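Local coordinates for SIS domain protein (Listeria monocytogenes str. 4b F2365, PDB 3FXA) that probably binds phosphorylated sugars through its SIS domain and may act as a sugar-phosphate isomerase, at residues Gly46-Val50 / Gly88-Lys92; Phe67-Arg72 / Leu174-Tyr180; Phe141-Val145 / Ala162-Phe167. All coordinates share one frame. Residues are numbered along the deposited sequence.

Interaction 1 of 3, residues Gly46-Val50 / Gly88-Lys92; sequences GKIVV and GVLQK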
# COMPACT_ATOMS: atom_id res chain seq x y z
N GLY A 46 3.58 -9.69 -20.74
CA GLY A 46 3.57 -8.43 -19.96
C GLY A 46 3.44 -8.73 -18.47
O GLY A 46 4.21 -9.52 -17.91
N LYS A 47 2.45 -8.11 -17.84
CA LYS A 47 2.17 -8.32 -16.42
C LYS A 47 0.69 -8.35 -16.18
O LYS A 47 -0.10 -7.98 -17.03
CB LYS A 47 2.83 -7.21 -15.59
CG LYS A 47 2.31 -5.81 -15.87
CD LYS A 47 3.14 -4.78 -15.18
CE LYS A 47 2.70 -3.40 -15.56
NZ LYS A 47 2.78 -3.11 -17.03
N ILE A 48 0.33 -8.79 -14.97
CA ILE A 48 -1.06 -8.88 -14.55
C ILE A 48 -1.37 -7.66 -13.68
O ILE A 48 -0.74 -7.46 -12.67
CB ILE A 48 -1.31 -10.18 -13.76
CG1 ILE A 48 -0.90 -11.42 -14.58
CG2 ILE A 48 -2.78 -10.27 -13.35
CD1 ILE A 48 -0.89 -12.72 -13.78
N VAL A 49 -2.36 -6.87 -14.07
CA VAL A 49 -2.74 -5.67 -13.29
C VAL A 49 -4.07 -6.04 -12.65
O VAL A 49 -5.01 -6.38 -13.35
CB VAL A 49 -2.86 -4.44 -14.21
CG1 VAL A 49 -3.18 -3.22 -13.39
CG2 VAL A 49 -1.55 -4.23 -14.98
N VAL A 50 -4.18 -6.00 -11.32
CA VAL A 50 -5.43 -6.39 -10.63
C VAL A 50 -6.00 -5.19 -9.88
O VAL A 50 -5.27 -4.52 -9.16
CB VAL A 50 -5.26 -7.58 -9.68
CG1 VAL A 50 -6.64 -8.25 -9.33
CG2 VAL A 50 -4.33 -8.62 -10.30
N GLY A 88 -1.52 4.49 -16.35
CA GLY A 88 -0.31 4.34 -17.17
C GLY A 88 0.52 3.07 -16.91
O GLY A 88 1.33 2.70 -17.75
N VAL A 89 0.31 2.40 -15.78
CA VAL A 89 0.97 1.11 -15.49
C VAL A 89 0.47 -0.02 -16.43
O VAL A 89 1.20 -0.99 -16.65
CB VAL A 89 0.79 0.67 -13.98
CG1 VAL A 89 -0.60 0.08 -13.75
CG2 VAL A 89 1.84 -0.35 -13.55
N LEU A 90 -0.76 0.12 -16.95
CA LEU A 90 -1.42 -0.86 -17.80
C LEU A 90 -0.96 -0.69 -19.24
O LEU A 90 -1.04 0.40 -19.81
CB LEU A 90 -2.93 -0.68 -17.74
CG LEU A 90 -3.79 -1.65 -18.57
CD1 LEU A 90 -3.59 -3.05 -17.98
CD2 LEU A 90 -5.24 -1.23 -18.55
N GLN A 91 -0.47 -1.78 -19.83
CA GLN A 91 0.03 -1.77 -21.22
C GLN A 91 -0.69 -2.82 -22.08
O GLN A 91 -1.42 -3.69 -21.57
CB GLN A 91 1.56 -1.90 -21.23
CG GLN A 91 2.27 -0.77 -20.51
CD GLN A 91 1.99 0.58 -21.16
OE1 GLN A 91 2.01 0.71 -22.38
NE2 GLN A 91 1.74 1.60 -20.34
N LYS A 92 -0.51 -2.72 -23.41
CA LYS A 92 -1.19 -3.60 -24.39
C LYS A 92 -1.03 -5.12 -24.14
O LYS A 92 -2.00 -5.85 -24.25
CB LYS A 92 -0.79 -3.22 -25.84
CG LYS A 92 -1.45 -4.04 -26.96
CD LYS A 92 -1.12 -3.40 -28.32
CE LYS A 92 -1.72 -4.18 -29.47
NZ LYS A 92 -3.22 -4.18 -29.44
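K47 reaches across this contact with a long, nearly straight side chain. Its chi1 is p, chi2 and chi3 are t, and only chi4 turns, to m. That last turn brings NZ within 2.7 Å of V89 O, where it donates a hydrogen bond. NZ also forms a salt bridge with D94, just beyond the loop 88-92.

V49, on strand 48-51 of the parallel sheet, points toward the loop. With chi1 t it sets CG2 3.8 Å from L90 CD1, and its CG1 lies 4.2 Å from V89 CG1. L90 (chi1 t, chi2 p) swings its end in to meet it. Q91 folds back with chi1 and chi2 both m, so its NE2 bonds G88 O at 2.8 Å; E71 of the second subunit accepts from NE2 as well.

The contact thus pairs a valine-leucine patch with one buried ammonium. The charge is balanced by D94, and the hydrogen bond to V89 O ties the loop before strand 95-99 to K47, just ahead of strand 48-51.

Interaction 2 of 3, residues Phe67-Arg72 / Leu174-Tyr180; sequences FNCIER and LMTYMNY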
# COMPACT_ATOMS: atom_id res chain seq x y z
N PHE A 67 0.78 -14.41 -7.73
CA PHE A 67 1.23 -14.42 -9.14
C PHE A 67 2.73 -14.12 -9.16
O PHE A 67 3.52 -14.84 -9.79
CB PHE A 67 0.45 -13.41 -10.02
CG PHE A 67 -0.87 -13.89 -10.48
CD1 PHE A 67 -0.99 -15.12 -11.16
CD2 PHE A 67 -2.01 -13.08 -10.38
CE1 PHE A 67 -2.25 -15.55 -11.65
CE2 PHE A 67 -3.25 -13.51 -10.88
CZ PHE A 67 -3.37 -14.73 -11.50
N ASN A 68 3.16 -13.10 -8.42
CA ASN A 68 4.60 -12.79 -8.30
C ASN A 68 5.41 -13.96 -7.78
O ASN A 68 6.48 -14.25 -8.32
CB ASN A 68 4.87 -11.52 -7.51
CG ASN A 68 4.49 -10.28 -8.27
OD1 ASN A 68 4.90 -10.11 -9.42
ND2 ASN A 68 3.75 -9.38 -7.64
N CYS A 69 4.87 -14.68 -6.80
CA CYS A 69 5.55 -15.84 -6.25
C CYS A 69 5.87 -16.93 -7.28
O CYS A 69 6.86 -17.64 -7.10
CB CYS A 69 4.75 -16.44 -5.10
SG CYS A 69 4.70 -15.45 -3.65
N ILE A 70 5.05 -17.03 -8.34
CA ILE A 70 5.25 -18.02 -9.39
C ILE A 70 5.80 -17.41 -10.69
O ILE A 70 5.57 -17.92 -11.80
CB ILE A 70 3.99 -18.87 -9.66
CG1 ILE A 70 2.84 -18.07 -10.25
CG2 ILE A 70 3.58 -19.57 -8.38
CD1 ILE A 70 1.96 -18.92 -11.22
N GLU A 71 6.55 -16.31 -10.56
CA GLU A 71 7.18 -15.64 -11.70
C GLU A 71 6.20 -15.17 -12.78
O GLU A 71 6.48 -15.33 -13.98
CB GLU A 71 8.34 -16.49 -12.25
CG GLU A 71 9.59 -16.40 -11.42
CD GLU A 71 10.34 -15.08 -11.61
OE1 GLU A 71 10.27 -14.47 -12.72
OE2 GLU A 71 11.03 -14.67 -10.66
N ARG A 72 5.02 -14.71 -12.34
CA ARG A 72 4.03 -14.08 -13.21
C ARG A 72 3.91 -12.65 -12.67
O ARG A 72 3.12 -12.38 -11.74
CB ARG A 72 2.67 -14.81 -13.21
CG ARG A 72 2.75 -16.25 -13.73
CD ARG A 72 3.68 -16.30 -14.91
NE ARG A 72 3.12 -15.90 -16.18
CZ ARG A 72 3.86 -15.58 -17.23
NH1 ARG A 72 5.19 -15.58 -17.15
NH2 ARG A 72 3.29 -15.24 -18.36
N LEU A 174 -0.86 -23.30 -12.63
CA LEU A 174 0.24 -22.67 -13.40
C LEU A 174 1.65 -23.20 -13.07
O LEU A 174 2.49 -23.31 -13.97
CB LEU A 174 0.19 -21.12 -13.30
CG LEU A 174 -0.95 -20.49 -14.12
CD1 LEU A 174 -1.21 -19.03 -13.67
CD2 LEU A 174 -0.64 -20.55 -15.63
N MSE A 175 1.92 -23.56 -11.81
CA MSE A 175 3.25 -24.05 -11.41
C MSE A 175 3.61 -25.31 -12.19
O MSE A 175 4.72 -25.45 -12.72
CB MSE A 175 3.31 -24.30 -9.92
CG MSE A 175 3.21 -23.01 -9.10
SE MSE A 175 2.96 -23.32 -7.19
CE MSE A 175 4.66 -24.07 -6.76
N THR A 176 2.63 -26.20 -12.31
CA THR A 176 2.78 -27.44 -13.09
C THR A 176 2.73 -27.14 -14.60
O THR A 176 3.59 -27.64 -15.36
CB THR A 176 1.73 -28.51 -12.68
OG1 THR A 176 1.95 -28.88 -11.31
CG2 THR A 176 1.87 -29.76 -13.57
N TYR A 177 1.77 -26.32 -15.04
CA TYR A 177 1.58 -25.95 -16.46
C TYR A 177 2.84 -25.34 -17.06
O TYR A 177 3.18 -25.65 -18.19
CB TYR A 177 0.42 -24.93 -16.62
CG TYR A 177 -0.02 -24.65 -18.04
CD1 TYR A 177 0.67 -23.74 -18.84
CD2 TYR A 177 -1.16 -25.27 -18.57
CE1 TYR A 177 0.26 -23.48 -20.16
CE2 TYR A 177 -1.57 -25.01 -19.89
CZ TYR A 177 -0.86 -24.12 -20.67
OH TYR A 177 -1.28 -23.90 -21.95
N MSE A 178 3.49 -24.47 -16.30
CA MSE A 178 4.70 -23.75 -16.77
C MSE A 178 6.03 -24.38 -16.35
O MSE A 178 7.09 -23.79 -16.65
CB MSE A 178 4.65 -22.32 -16.25
CG MSE A 178 3.37 -21.57 -16.61
SE MSE A 178 3.52 -19.74 -16.05
CE MSE A 178 4.71 -19.05 -17.45
N ASN A 179 5.99 -25.53 -15.67
CA ASN A 179 7.21 -26.24 -15.20
C ASN A 179 8.04 -25.32 -14.29
O ASN A 179 9.26 -25.19 -14.46
CB ASN A 179 8.02 -26.78 -16.39
CG ASN A 179 7.21 -27.72 -17.28
OD1 ASN A 179 7.10 -27.51 -18.49
ND2 ASN A 179 6.65 -28.76 -16.68
N TYR A 180 7.35 -24.65 -13.36
CA TYR A 180 7.97 -23.74 -12.40
C TYR A 180 8.87 -24.56 -11.47
O TYR A 180 8.48 -25.67 -11.09
CB TYR A 180 6.88 -22.96 -11.63
CG TYR A 180 7.40 -21.95 -10.64
CD1 TYR A 180 8.11 -20.84 -11.07
CD2 TYR A 180 7.13 -22.07 -9.27
CE1 TYR A 180 8.59 -19.89 -10.17
CE2 TYR A 180 7.60 -21.11 -8.35
CZ TYR A 180 8.34 -20.02 -8.83
OH TYR A 180 8.83 -19.05 -7.98
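Y180 lays one face of its ring over the backbone of I70, with I70 CA 4.0 Å from the ring centroid and 20° off the normal, a CH-pi contact. Both segments are helix ends, and each closes in a Schellman motif. E71 (phi 58°) ends helix 55-69, with R72 N bonded to F67 O at 3.0 Å. N179 (phi 57°) ends helix 157-177, with Y180 N bonded to M175 O at 2.8 Å. The second turn redirects the chain so that Y180 comes back against the first.

I70 is the centre of the packing. Its CD1 lies 3.5 Å from L174 CB, and its CG2 lies 3.5 Å from CG of M175, a selenomethionine. F67 adds its ring edge, CE1 to L174 CD1 at 4.2 Å. E71 touches the edge of the Y180 ring through CG, while its carboxylate turns away to a salt bridge with K118 of the second subunit. Helix 31-43 flanks the site: L174 packs on V38 and I41, and R72 NH2 bonds I41 O. Selenomethionine M178 lies over one face of the R72 guanidinium, its CE 3.5 Å from R72 NH1.

Interaction 3 of 3, residues Phe141-Val145 / Ala162-Phe167; sequences FPVSV and AVIASF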
# COMPACT_ATOMS: atom_id res chain seq x y z
N PHE A 141 -15.19 -14.39 -15.72
CA PHE A 141 -14.75 -15.39 -14.76
C PHE A 141 -15.78 -15.40 -13.63
O PHE A 141 -15.63 -14.68 -12.63
CB PHE A 141 -13.33 -15.05 -14.28
CG PHE A 141 -12.65 -16.17 -13.49
CD1 PHE A 141 -13.02 -16.46 -12.16
CD2 PHE A 141 -11.58 -16.87 -14.05
CE1 PHE A 141 -12.36 -17.47 -11.42
CE2 PHE A 141 -10.91 -17.89 -13.32
CZ PHE A 141 -11.29 -18.19 -12.00
N PRO A 142 -16.85 -16.21 -13.78
CA PRO A 142 -17.87 -16.26 -12.74
C PRO A 142 -17.39 -16.90 -11.43
O PRO A 142 -16.66 -17.88 -11.45
CB PRO A 142 -18.98 -17.13 -13.36
CG PRO A 142 -18.28 -17.89 -14.44
CD PRO A 142 -17.24 -17.00 -14.97
N VAL A 143 -17.80 -16.31 -10.32
CA VAL A 143 -17.52 -16.82 -8.96
C VAL A 143 -18.65 -16.28 -8.09
O VAL A 143 -19.00 -15.09 -8.22
CB VAL A 143 -16.14 -16.39 -8.42
CG1 VAL A 143 -15.89 -14.91 -8.65
CG2 VAL A 143 -15.95 -16.79 -6.88
N SER A 144 -19.25 -17.12 -7.25
CA SER A 144 -20.35 -16.69 -6.40
C SER A 144 -20.46 -17.61 -5.20
O SER A 144 -19.84 -18.67 -5.19
CB SER A 144 -21.68 -16.64 -7.19
OG SER A 144 -22.15 -17.94 -7.53
N VAL A 145 -21.20 -17.14 -4.21
CA VAL A 145 -21.50 -17.86 -2.97
C VAL A 145 -22.99 -17.74 -2.68
O VAL A 145 -23.60 -16.69 -2.96
CB VAL A 145 -20.64 -17.35 -1.80
CG1 VAL A 145 -19.15 -17.52 -2.13
CG2 VAL A 145 -20.93 -15.88 -1.49
N ALA A 162 -13.96 -17.26 -1.72
CA ALA A 162 -14.26 -17.96 -2.98
C ALA A 162 -13.41 -17.39 -4.14
O ALA A 162 -12.83 -18.13 -4.94
CB ALA A 162 -15.74 -17.89 -3.33
N VAL A 163 -13.32 -16.06 -4.21
CA VAL A 163 -12.44 -15.42 -5.20
C VAL A 163 -10.95 -15.79 -5.00
O VAL A 163 -10.31 -16.19 -5.96
CB VAL A 163 -12.60 -13.88 -5.27
CG1 VAL A 163 -11.62 -13.29 -6.27
CG2 VAL A 163 -14.01 -13.49 -5.65
N ILE A 164 -10.45 -15.71 -3.77
CA ILE A 164 -9.05 -16.01 -3.49
C ILE A 164 -8.78 -17.48 -3.87
O ILE A 164 -7.83 -17.77 -4.61
CB ILE A 164 -8.66 -15.74 -2.02
CG1 ILE A 164 -8.70 -14.23 -1.73
CG2 ILE A 164 -7.26 -16.29 -1.75
CD1 ILE A 164 -8.47 -13.90 -0.24
N ALA A 165 -9.62 -18.39 -3.36
CA ALA A 165 -9.49 -19.82 -3.67
C ALA A 165 -9.53 -20.12 -5.16
O ALA A 165 -8.77 -20.97 -5.65
CB ALA A 165 -10.59 -20.61 -2.98
N SER A 166 -10.41 -19.43 -5.90
CA SER A 166 -10.48 -19.59 -7.36
C SER A 166 -9.11 -19.33 -8.02
O SER A 166 -8.60 -20.16 -8.75
CB SER A 166 -11.54 -18.69 -7.98
OG SER A 166 -12.85 -19.01 -7.56
N PHE A 167 -8.49 -18.21 -7.69
CA PHE A 167 -7.17 -17.89 -8.25
C PHE A 167 -6.02 -18.70 -7.62
O PHE A 167 -5.03 -18.98 -8.30
CB PHE A 167 -6.93 -16.37 -8.33
CG PHE A 167 -7.71 -15.73 -9.43
CD1 PHE A 167 -9.01 -15.32 -9.22
CD2 PHE A 167 -7.18 -15.62 -10.72
CE1 PHE A 167 -9.78 -14.74 -10.27
CE2 PHE A 167 -7.92 -15.06 -11.77
CZ PHE A 167 -9.22 -14.62 -11.56
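Helix 157-177 packs here against the edge strand of the sheet. Segment 141-145 leaves strand 139-142, the outermost strand on that side within the chain, and passes along the helix as a loop. In this alpha/beta SIS domain the contact joins the last strand of the parallel sheet to the long helix that follows it.

A162 comes first. Its CB points toward the loop and meets two valines, V143 CG2 at 3.7 Å and V145 CG1 at 3.6 Å. One methyl group thus serves both. V163 is set sideways, yet its CG2 reaches V143 CG1 at 3.8 Å. Its side chain also touches V125 on the next strand. I164 and A165 are out of reach of segment 141-145. Both also touch the third subunit, and A165 O accepts a hydrogen bond from W15 of that subunit.

One turn on from A162, S166 faces the loop again. Its CB lies 3.7 Å from F141 CE1, at the edge of that ring. Its chi1 of m brings OG back to A162 O at 2.8 Å, so the hydroxyl donates within the helix. F167 ends the segment. Its ring stacks face-to-face on F141, with centroids 4.6 Å apart and planes at 23°. T37 of helix 31-43 touches both of these phenylalanines.

No hydrogen bond crosses between the segments. Aliphatic groups and stacked rings make up most of the interface, and the S166 hydroxyl is satisfied within its own helix. The chemistry is that of a hydrophobic core, held by shape and burial.

Interaction 2 touches both of the others, through F67. Interactions 1 and 2 are linked by strand 48-51 and the helix 55-69 that follows it: I48 CD1 packs 3.5 Å from F67 CG, although the contact centres are 18 Å apart. F67 also bridges to interaction 3, where its CZ is 4.0 Å from F167 CD2. Interactions 2 and 3 use different parts of helix 157-177, with centres 19 Å apart. Interactions 1 and 3 reach the same sheet without touching; their nearest atoms are about 7 Å apart. Interactions 1 and 2 both meet the second subunit, through reciprocal E71 and Q91 bonds. Interactions 2 and 3 both meet the third.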